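Local coordinates for tRNA(His) guanylyltransferase (Saccharomyces cerevisiae, PDB 5XOX), which catalyses the 3'-5' addition of a single guanosine to the -1 position of tRNA(His), using GTP, ATP and magnesium, at residues A[26-31]-A[130-135]; A[71-76]-A[145-150]. All blocks are in the same frame, centred on the assembly; numbering follows the deposited sequence.

Contact 1: A[26-31]-A[130-135]; sequences VRIDGK and FDSRCV. With MG (magnesium ion), chain I; GTP (guanosine-5'-triphosphate), chain G.
The Phe-130 ring, with CG anti to its own carbonyl carbon (chi1 -58°), takes Ile-28 CG2 at its edge, 3.4 Å from CD2, while Gly-30 CA comes obliquely to CD1 at 3.7 Å. Tyr-109 meets the ring edge-to-face, and the Phe-33 ring also meets it. The side chains of Arg-27 and Arg-133 lie side by side on the opposite face of the sheet, pointing the same way, their guanidinium planes 29° apart, and Arg-27 NH1 approaches Arg-133 CD to 3.7 Å. Glu-13 of the second subunit forms salt bridges with both, probably offsetting the repulsion between their like charges. Strands 26-30 and 130-135 are antiparallel, and two hydrogen-bonded pairs join them: Asp-29 N reaches Asp-131 O at 2.8 Å, nearly straight at 165°, whereas Asp-131 N sits above the carbonyl plane of Asp-29 O. The bond from Arg-133 N to Arg-27 O is weak. Val-26 CG2 against Cys-134 SG continues the face of Phe-130 and Ile-28, which packs on helix 94-116; Ser-132 OG on this face is hydrogen-bonded to Ala-98 O. An alanine in place of Phe-130 removes the ring from Ile-28 CG2 and Gly-30 CA, and would probably loosen the packing behind the metal-binding strand. On the other face, Asp-29 OD1 binds magnesium at 2.4 Å; GTP O2G, O3B and O1A are further ligands, and Gly-30 and Asp-77 also belong to the magnesium site. An acidic residue on a strand of an antiparallel sheet, holding the metal of a triphosphate, is characteristic of the polymerase-like palm catalytic core of this family.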
loop_
_atom_site.group_PDB
_atom_site.type_symbol
_atom_site.label_atom_id
_atom_site.label_comp_id
_atom_site.label_asym_id
_atom_site.label_seq_id
_atom_site.Cartn_x
_atom_site.Cartn_y
_atom_site.Cartn_z
ATOM N N VAL A 26 12.765 -11.616 -5.272
ATOM C CA VAL A 26 13.576 -10.479 -4.892
ATOM C C VAL A 26 14.592 -10.257 -5.971
ATOM O O VAL A 26 15.493 -11.075 -6.150
ATOM C CB VAL A 26 14.259 -10.662 -3.541
ATOM C CG1 VAL A 26 15.113 -9.454 -3.267
ATOM C CG2 VAL A 26 13.211 -10.837 -2.429
ATOM N N ARG A 27 14.432 -9.147 -6.694
ATOM C CA ARG A 27 15.352 -8.818 -7.783
ATOM C C ARG A 27 16.341 -7.721 -7.364
ATOM O O ARG A 27 15.976 -6.749 -6.682
ATOM C CB ARG A 27 14.595 -8.380 -9.039
ATOM C CG ARG A 27 15.408 -8.613 -10.305
ATOM C CD ARG A 27 14.840 -7.919 -11.522
ATOM N NE ARG A 27 13.417 -8.172 -11.696
ATOM C CZ ARG A 27 12.477 -7.224 -11.745
ATOM N NH1 ARG A 27 12.818 -5.941 -11.656
ATOM N NH2 ARG A 27 11.194 -7.562 -11.914
ATOM N N ILE A 28 17.590 -7.899 -7.786
ATOM C CA ILE A 28 18.700 -7.026 -7.426
ATOM C C ILE A 28 19.388 -6.439 -8.666
ATOM O O ILE A 28 19.937 -7.197 -9.478
ATOM C CB ILE A 28 19.718 -7.797 -6.616
ATOM C CG1 ILE A 28 19.054 -8.510 -5.460
ATOM C CG2 ILE A 28 20.787 -6.878 -6.097
ATOM C CD1 ILE A 28 20.075 -9.164 -4.562
ATOM N N ASP A 29 19.379 -5.115 -8.818
ATOM C CA ASP A 29 19.968 -4.474 -10.004
ATOM C C ASP A 29 20.840 -3.288 -9.623
ATOM O O ASP A 29 20.324 -2.270 -9.152
ATOM C CB ASP A 29 18.853 -4.035 -10.979
ATOM C CG ASP A 29 19.385 -3.554 -12.336
ATOM O OD1 ASP A 29 20.339 -2.740 -12.353
ATOM O OD2 ASP A 29 18.811 -3.963 -13.377
ATOM N N GLY A 30 22.146 -3.404 -9.862
ATOM C CA GLY A 30 23.062 -2.402 -9.371
ATOM C C GLY A 30 22.872 -1.039 -10.002
ATOM O O GLY A 30 22.884 -0.959 -11.233
ATOM N N LYS A 31 22.684 0.025 -9.200
ATOM C CA LYS A 31 22.476 1.342 -9.819
ATOM C C LYS A 31 23.755 1.720 -10.533
ATOM O O LYS A 31 24.859 1.332 -10.131
ATOM C CB LYS A 31 22.013 2.459 -8.835
ATOM C CG LYS A 31 20.468 2.930 -8.965
ATOM C CD LYS A 31 20.264 4.384 -9.574
ATOM C CE LYS A 31 18.782 4.951 -9.566
ATOM N NZ LYS A 31 18.519 6.337 -10.237
ATOM N N PHE A 130 23.318 -1.537 -4.870
ATOM C CA PHE A 130 22.340 -2.241 -5.681
ATOM C C PHE A 130 20.890 -1.848 -5.294
ATOM O O PHE A 130 20.549 -1.756 -4.114
ATOM C CB PHE A 130 22.465 -3.771 -5.553
ATOM C CG PHE A 130 23.834 -4.346 -5.929
ATOM C CD1 PHE A 130 24.879 -3.545 -6.329
ATOM C CD2 PHE A 130 23.995 -5.719 -6.077
ATOM C CE1 PHE A 130 26.095 -4.067 -6.659
ATOM C CE2 PHE A 130 25.213 -6.268 -6.466
ATOM C CZ PHE A 130 26.259 -5.437 -6.756
ATOM N N ASP A 131 20.033 -1.635 -6.287
ATOM C CA ASP A 131 18.591 -1.519 -6.044
ATOM C C ASP A 131 17.997 -2.899 -5.802
ATOM O O ASP A 131 18.332 -3.850 -6.511
ATOM C CB ASP A 131 17.904 -0.846 -7.231
ATOM C CG ASP A 131 16.411 -0.730 -7.055
ATOM O OD1 ASP A 131 15.828 -1.562 -6.342
ATOM O OD2 ASP A 131 15.800 0.166 -7.672
ATOM N N SER A 132 17.120 -3.015 -4.808
ATOM C CA SER A 132 16.419 -4.270 -4.576
ATOM C C SER A 132 14.878 -4.097 -4.603
ATOM O O SER A 132 14.356 -3.003 -4.376
ATOM C CB SER A 132 16.881 -4.863 -3.265
ATOM O OG SER A 132 16.227 -6.087 -3.064
ATOM N N ARG A 133 14.156 -5.171 -4.932
ATOM C CA ARG A 133 12.699 -5.109 -5.180
ATOM C C ARG A 133 12.023 -6.381 -4.818
ATOM O O ARG A 133 12.598 -7.465 -4.963
ATOM C CB ARG A 133 12.390 -4.864 -6.653
ATOM C CG ARG A 133 12.968 -3.594 -7.205
ATOM C CD ARG A 133 13.246 -3.740 -8.666
ATOM N NE ARG A 133 12.973 -2.485 -9.341
ATOM C CZ ARG A 133 11.766 -2.128 -9.766
ATOM N NH1 ARG A 133 10.725 -2.930 -9.595
ATOM N NH2 ARG A 133 11.599 -0.969 -10.369
ATOM N N CYS A 134 10.763 -6.262 -4.424
ATOM C CA CYS A 134 9.890 -7.435 -4.213
ATOM C C CYS A 134 8.681 -7.566 -5.153
ATOM O O CYS A 134 7.972 -6.588 -5.419
ATOM C CB CYS A 134 9.370 -7.434 -2.792
ATOM S SG CYS A 134 10.517 -8.195 -1.688
ATOM N N VAL A 135 8.428 -8.768 -5.658
ATOM C CA VAL A 135 7.240 -8.959 -6.499
ATOM C C VAL A 135 6.481 -10.208 -6.150
ATOM O O VAL A 135 7.084 -11.268 -5.949
ATOM C CB VAL A 135 7.577 -8.987 -7.995
ATOM C CG1 VAL A 135 6.282 -8.971 -8.778
ATOM C CG2 VAL A 135 8.445 -7.766 -8.401
HETATM MG MG MG I . 20.681 -0.550 -13.128
HETATM P PG GTP G . 20.198 1.711 -13.684
HETATM O O1G GTP G . 20.411 3.162 -13.255
HETATM O O2G GTP G . 19.544 0.970 -12.536
HETATM O O3G GTP G . 19.233 1.707 -14.845
HETATM O O3B GTP G . 21.547 0.867 -14.079
HETATM P PB GTP G . 22.545 1.063 -15.363
HETATM O O1B GTP G . 22.374 2.423 -16.030
HETATM O O2B GTP G . 23.995 0.943 -14.944
HETATM O O3A GTP G . 22.344 -0.191 -16.383
HETATM P PA GTP G . 21.385 -1.466 -16.103
HETATM O O1A GTP G . 21.824 -2.063 -14.785
HETATM O O2A GTP G . 19.926 -1.088 -16.105
HETATM O "O5'" GTP G . 21.590 -2.508 -17.313
HETATM C "C5'" GTP G . 22.576 -3.519 -17.271
HETATM C "C4'" GTP G . 23.963 -2.881 -17.393
HETATM O "O4'" GTP G . 24.911 -3.691 -16.731
HETATM C "C3'" GTP G . 24.509 -2.679 -18.807
HETATM O "O3'" GTP G . 24.327 -1.346 -19.251
HETATM C "C2'" GTP G . 25.996 -2.931 -18.651
HETATM O "O2'" GTP G . 26.655 -1.712 -18.903
HETATM C "C1'" GTP G . 26.205 -3.422 -17.214
HETATM N N9 GTP G . 26.901 -4.716 -17.177
HETATM C C8 GTP G . 26.447 -5.858 -16.564
HETATM N N7 GTP G . 27.361 -6.849 -16.751
HETATM C C5 GTP G . 28.407 -6.349 -17.462
HETATM C C6 GTP G . 29.603 -6.900 -17.940
HETATM O O6 GTP G . 29.893 -8.082 -17.737
HETATM N N1 GTP G . 30.482 -6.100 -18.659
HETATM C C2 GTP G . 30.182 -4.761 -18.914
HETATM N N2 GTP G . 31.012 -3.964 -19.603
HETATM N N3 GTP G . 28.991 -4.235 -18.437
HETATM C C4 GTP G . 28.123 -5.005 -17.727
#

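Contact 2: A[71-76]-A[145-150]; sequences LAFGES and DYLSWR. With GTP (guanosine-5'-triphosphate), chain G.
Leu-147 CD1 lies against Phe-73 CB at 3.6 Å and meets Leu-71 CD1 tip to tip at 4.0 Å, so one methyl bridges two side chains of the strand. Leu-71 reaches it with CG in the crowded position between backbone N and carbonyl carbon. Phe-73 holds its CG anti to the backbone N (chi1 173°), which carries the ring across toward the helix; there CE2 rests 3.6 Å from Arg-150 CB, the ring and guanidinium planes 76° apart. Leu-147 and Arg-150, three residues apart, thus offer the strand adjacent points on one side of the helix. This is helix-on-sheet packing: helix 140-171 covers a face of the antiparallel sheet, and its segment 145-150 runs at 23° to strand 71-74, the segment axes 9.8 Å apart at closest. Nearer the nucleotide the contact turns polar. Arg-150 bends at chi2 and chi3, and its NH2 forms a salt bridge to Glu-75 OE2 at 3.4 Å. The stronger partner of the same NH2 is Glu-78, which salt-bridges it from strand 78-83, so two carboxylates share this nitrogen. Arg-150 CG lies over one face of the Tyr-146 ring and NH1 stands 3.1 Å above the plane of Trp-149, offset toward the rim, so the aromatic neighbours probably help to hold the arginine bent. Just beyond Glu-75, Ser-76 turns to the ligand, its CB 3.4 Å from GTP C8.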
loop_
_atom_site.group_PDB
_atom_site.type_symbol
_atom_site.label_atom_id
_atom_site.label_comp_id
_atom_site.label_asym_id
_atom_site.label_seq_id
_atom_site.Cartn_x
_atom_site.Cartn_y
_atom_site.Cartn_z
ATOM N N LEU A 71 15.053 -21.277 -6.044
ATOM C CA LEU A 71 16.263 -21.029 -6.829
ATOM C C LEU A 71 16.451 -19.557 -7.142
ATOM O O LEU A 71 15.587 -18.734 -6.840
ATOM C CB LEU A 71 16.234 -21.832 -8.132
ATOM C CG LEU A 71 15.120 -21.333 -9.031
ATOM C CD1 LEU A 71 15.625 -20.475 -10.170
ATOM C CD2 LEU A 71 14.340 -22.519 -9.512
ATOM N N ALA A 72 17.592 -19.255 -7.761
ATOM C CA ALA A 72 17.955 -17.899 -8.140
ATOM C C ALA A 72 18.452 -17.886 -9.558
ATOM O O ALA A 72 19.072 -18.854 -9.976
ATOM C CB ALA A 72 19.002 -17.373 -7.238
ATOM N N PHE A 73 18.190 -16.803 -10.297
ATOM C CA PHE A 73 18.720 -16.648 -11.648
ATOM C C PHE A 73 19.311 -15.256 -11.911
ATOM O O PHE A 73 18.581 -14.259 -11.957
ATOM C CB PHE A 73 17.621 -16.919 -12.657
ATOM C CG PHE A 73 18.019 -16.640 -14.048
ATOM C CD1 PHE A 73 18.764 -17.576 -14.751
ATOM C CD2 PHE A 73 17.692 -15.444 -14.660
ATOM C CE1 PHE A 73 19.155 -17.329 -16.056
ATOM C CE2 PHE A 73 18.088 -15.189 -15.980
ATOM C CZ PHE A 73 18.818 -16.134 -16.674
ATOM N N GLY A 74 20.628 -15.208 -12.111
ATOM C CA GLY A 74 21.335 -13.991 -12.501
ATOM C C GLY A 74 21.660 -13.788 -13.985
ATOM O O GLY A 74 21.825 -14.754 -14.755
ATOM N N GLU A 75 21.781 -12.516 -14.371
ATOM C CA GLU A 75 22.045 -12.123 -15.750
ATOM C C GLU A 75 23.196 -11.133 -15.830
ATOM O O GLU A 75 24.268 -11.493 -16.277
ATOM C CB GLU A 75 20.819 -11.476 -16.396
ATOM C CG GLU A 75 21.105 -10.894 -17.757
ATOM C CD GLU A 75 19.948 -10.067 -18.333
ATOM O OE1 GLU A 75 20.208 -9.204 -19.230
ATOM O OE2 GLU A 75 18.809 -10.228 -17.833
ATOM N N SER A 76 23.017 -9.881 -15.433
ATOM C CA SER A 76 24.124 -8.968 -15.699
ATOM C C SER A 76 24.665 -8.296 -14.470
ATOM O O SER A 76 25.647 -8.756 -13.872
ATOM C CB SER A 76 23.704 -7.883 -16.690
ATOM O OG SER A 76 23.791 -8.356 -18.012
ATOM N N ASP A 145 6.935 -18.191 -15.869
ATOM C CA ASP A 145 6.990 -17.221 -16.944
ATOM C C ASP A 145 7.943 -16.085 -16.603
ATOM O O ASP A 145 8.543 -15.509 -17.491
ATOM C CB ASP A 145 5.581 -16.702 -17.247
ATOM C CG ASP A 145 4.746 -17.739 -17.999
ATOM O OD1 ASP A 145 5.074 -18.941 -17.866
ATOM O OD2 ASP A 145 3.798 -17.377 -18.732
ATOM N N TYR A 146 8.066 -15.778 -15.308
ATOM C CA TYR A 146 8.951 -14.724 -14.835
ATOM C C TYR A 146 10.326 -15.117 -15.219
ATOM O O TYR A 146 11.086 -14.347 -15.827
ATOM C CB TYR A 146 8.904 -14.529 -13.321
ATOM C CG TYR A 146 10.069 -13.652 -12.844
ATOM C CD1 TYR A 146 9.957 -12.257 -12.855
ATOM C CD2 TYR A 146 11.262 -14.200 -12.351
ATOM C CE1 TYR A 146 11.004 -11.419 -12.416
ATOM C CE2 TYR A 146 12.312 -13.377 -11.907
ATOM C CZ TYR A 146 12.168 -11.987 -11.949
ATOM O OH TYR A 146 13.177 -11.145 -11.542
ATOM N N LEU A 147 10.645 -16.327 -14.784
ATOM C CA LEU A 147 11.962 -16.865 -14.990
ATOM C C LEU A 147 12.250 -16.915 -16.486
ATOM O O LEU A 147 13.309 -16.494 -16.962
ATOM C CB LEU A 147 12.055 -18.240 -14.360
ATOM C CG LEU A 147 13.432 -18.866 -14.140
ATOM C CD1 LEU A 147 14.319 -18.152 -13.138
ATOM C CD2 LEU A 147 13.244 -20.319 -13.733
ATOM N N SER A 148 11.284 -17.417 -17.231
ATOM C CA SER A 148 11.404 -17.475 -18.664
ATOM C C SER A 148 11.703 -16.075 -19.234
ATOM O O SER A 148 12.688 -15.866 -19.918
ATOM C CB SER A 148 10.121 -18.066 -19.250
ATOM O OG SER A 148 9.745 -19.254 -18.563
ATOM N N TRP A 149 10.871 -15.114 -18.885
ATOM C CA TRP A 149 11.051 -13.724 -19.267
ATOM C C TRP A 149 12.492 -13.268 -19.071
ATOM O O TRP A 149 13.092 -12.650 -19.941
ATOM C CB TRP A 149 10.132 -12.855 -18.416
ATOM C CG TRP A 149 10.309 -11.429 -18.635
ATOM C CD1 TRP A 149 10.258 -10.808 -19.823
ATOM C CD2 TRP A 149 10.461 -10.406 -17.652
ATOM N NE1 TRP A 149 10.408 -9.462 -19.672
ATOM C CE2 TRP A 149 10.531 -9.179 -18.344
ATOM C CE3 TRP A 149 10.543 -10.398 -16.259
ATOM C CZ2 TRP A 149 10.701 -7.950 -17.698
ATOM C CZ3 TRP A 149 10.707 -9.154 -15.608
ATOM C CH2 TRP A 149 10.784 -7.954 -16.335
ATOM N N ARG A 150 13.051 -13.617 -17.925
ATOM C CA ARG A 150 14.447 -13.309 -17.683
ATOM C C ARG A 150 15.396 -14.006 -18.658
ATOM O O ARG A 150 16.110 -13.333 -19.404
ATOM C CB ARG A 150 14.820 -13.667 -16.256
ATOM C CG ARG A 150 14.010 -12.904 -15.228
ATOM C CD ARG A 150 13.688 -11.485 -15.674
ATOM N NE ARG A 150 14.858 -10.632 -15.844
ATOM C CZ ARG A 150 14.848 -9.522 -16.584
ATOM N NH1 ARG A 150 13.743 -9.162 -17.229
ATOM N NH2 ARG A 150 15.939 -8.775 -16.706
HETATM P PG GTP G . 20.198 1.711 -13.684
HETATM O O1G GTP G . 20.411 3.162 -13.255
HETATM O O2G GTP G . 19.544 0.970 -12.536
HETATM O O3G GTP G . 19.233 1.707 -14.845
HETATM O O3B GTP G . 21.547 0.867 -14.079
HETATM P PB GTP G . 22.545 1.063 -15.363
HETATM O O1B GTP G . 22.374 2.423 -16.030
HETATM O O2B GTP G . 23.995 0.943 -14.944
HETATM O O3A GTP G . 22.344 -0.191 -16.383
HETATM P PA GTP G . 21.385 -1.466 -16.103
HETATM O O1A GTP G . 21.824 -2.063 -14.785
HETATM O O2A GTP G . 19.926 -1.088 -16.105
HETATM O "O5'" GTP G . 21.590 -2.508 -17.313
HETATM C "C5'" GTP G . 22.576 -3.519 -17.271
HETATM C "C4'" GTP G . 23.963 -2.881 -17.393
HETATM O "O4'" GTP G . 24.911 -3.691 -16.731
HETATM C "C3'" GTP G . 24.509 -2.679 -18.807
HETATM O "O3'" GTP G . 24.327 -1.346 -19.251
HETATM C "C2'" GTP G . 25.996 -2.931 -18.651
HETATM O "O2'" GTP G . 26.655 -1.712 -18.903
HETATM C "C1'" GTP G . 26.205 -3.422 -17.214
HETATM N N9 GTP G . 26.901 -4.716 -17.177
HETATM C C8 GTP G . 26.447 -5.858 -16.564
HETATM N N7 GTP G . 27.361 -6.849 -16.751
HETATM C C5 GTP G . 28.407 -6.349 -17.462
HETATM C C6 GTP G . 29.603 -6.900 -17.940
HETATM O O6 GTP G . 29.893 -8.082 -17.737
HETATM N N1 GTP G . 30.482 -6.100 -18.659
HETATM C C2 GTP G . 30.182 -4.761 -18.914
HETATM N N2 GTP G . 31.012 -3.964 -19.603
HETATM N N3 GTP G . 28.991 -4.235 -18.437
HETATM C C4 GTP G . 28.123 -5.005 -17.727
#

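Contacts 1 and 2 have centres about 13 Å apart and share one antiparallel sheet, in which strand 78-83 separates strand 23-30 from strand 69-74. They meet where Arg-27 NE lies 3.0 Å from Tyr-146 OH, a probable hydrogen bond. Beside it, Arg-27 NH2 packs on Trp-149 CZ3 at 4.1 Å. Helix 140-171 follows strand 130-137 in the chain, linking the two contacts directly. Both touch GTP, contact 1 at the triphosphate and metal, contact 2 at the base through Ser-76. Between nearest atoms, the Arg-150 side chain is about 7 Å from that of Asp-29 and about 5 Å from a second bound magnesium, distinct from the ion of contact 1.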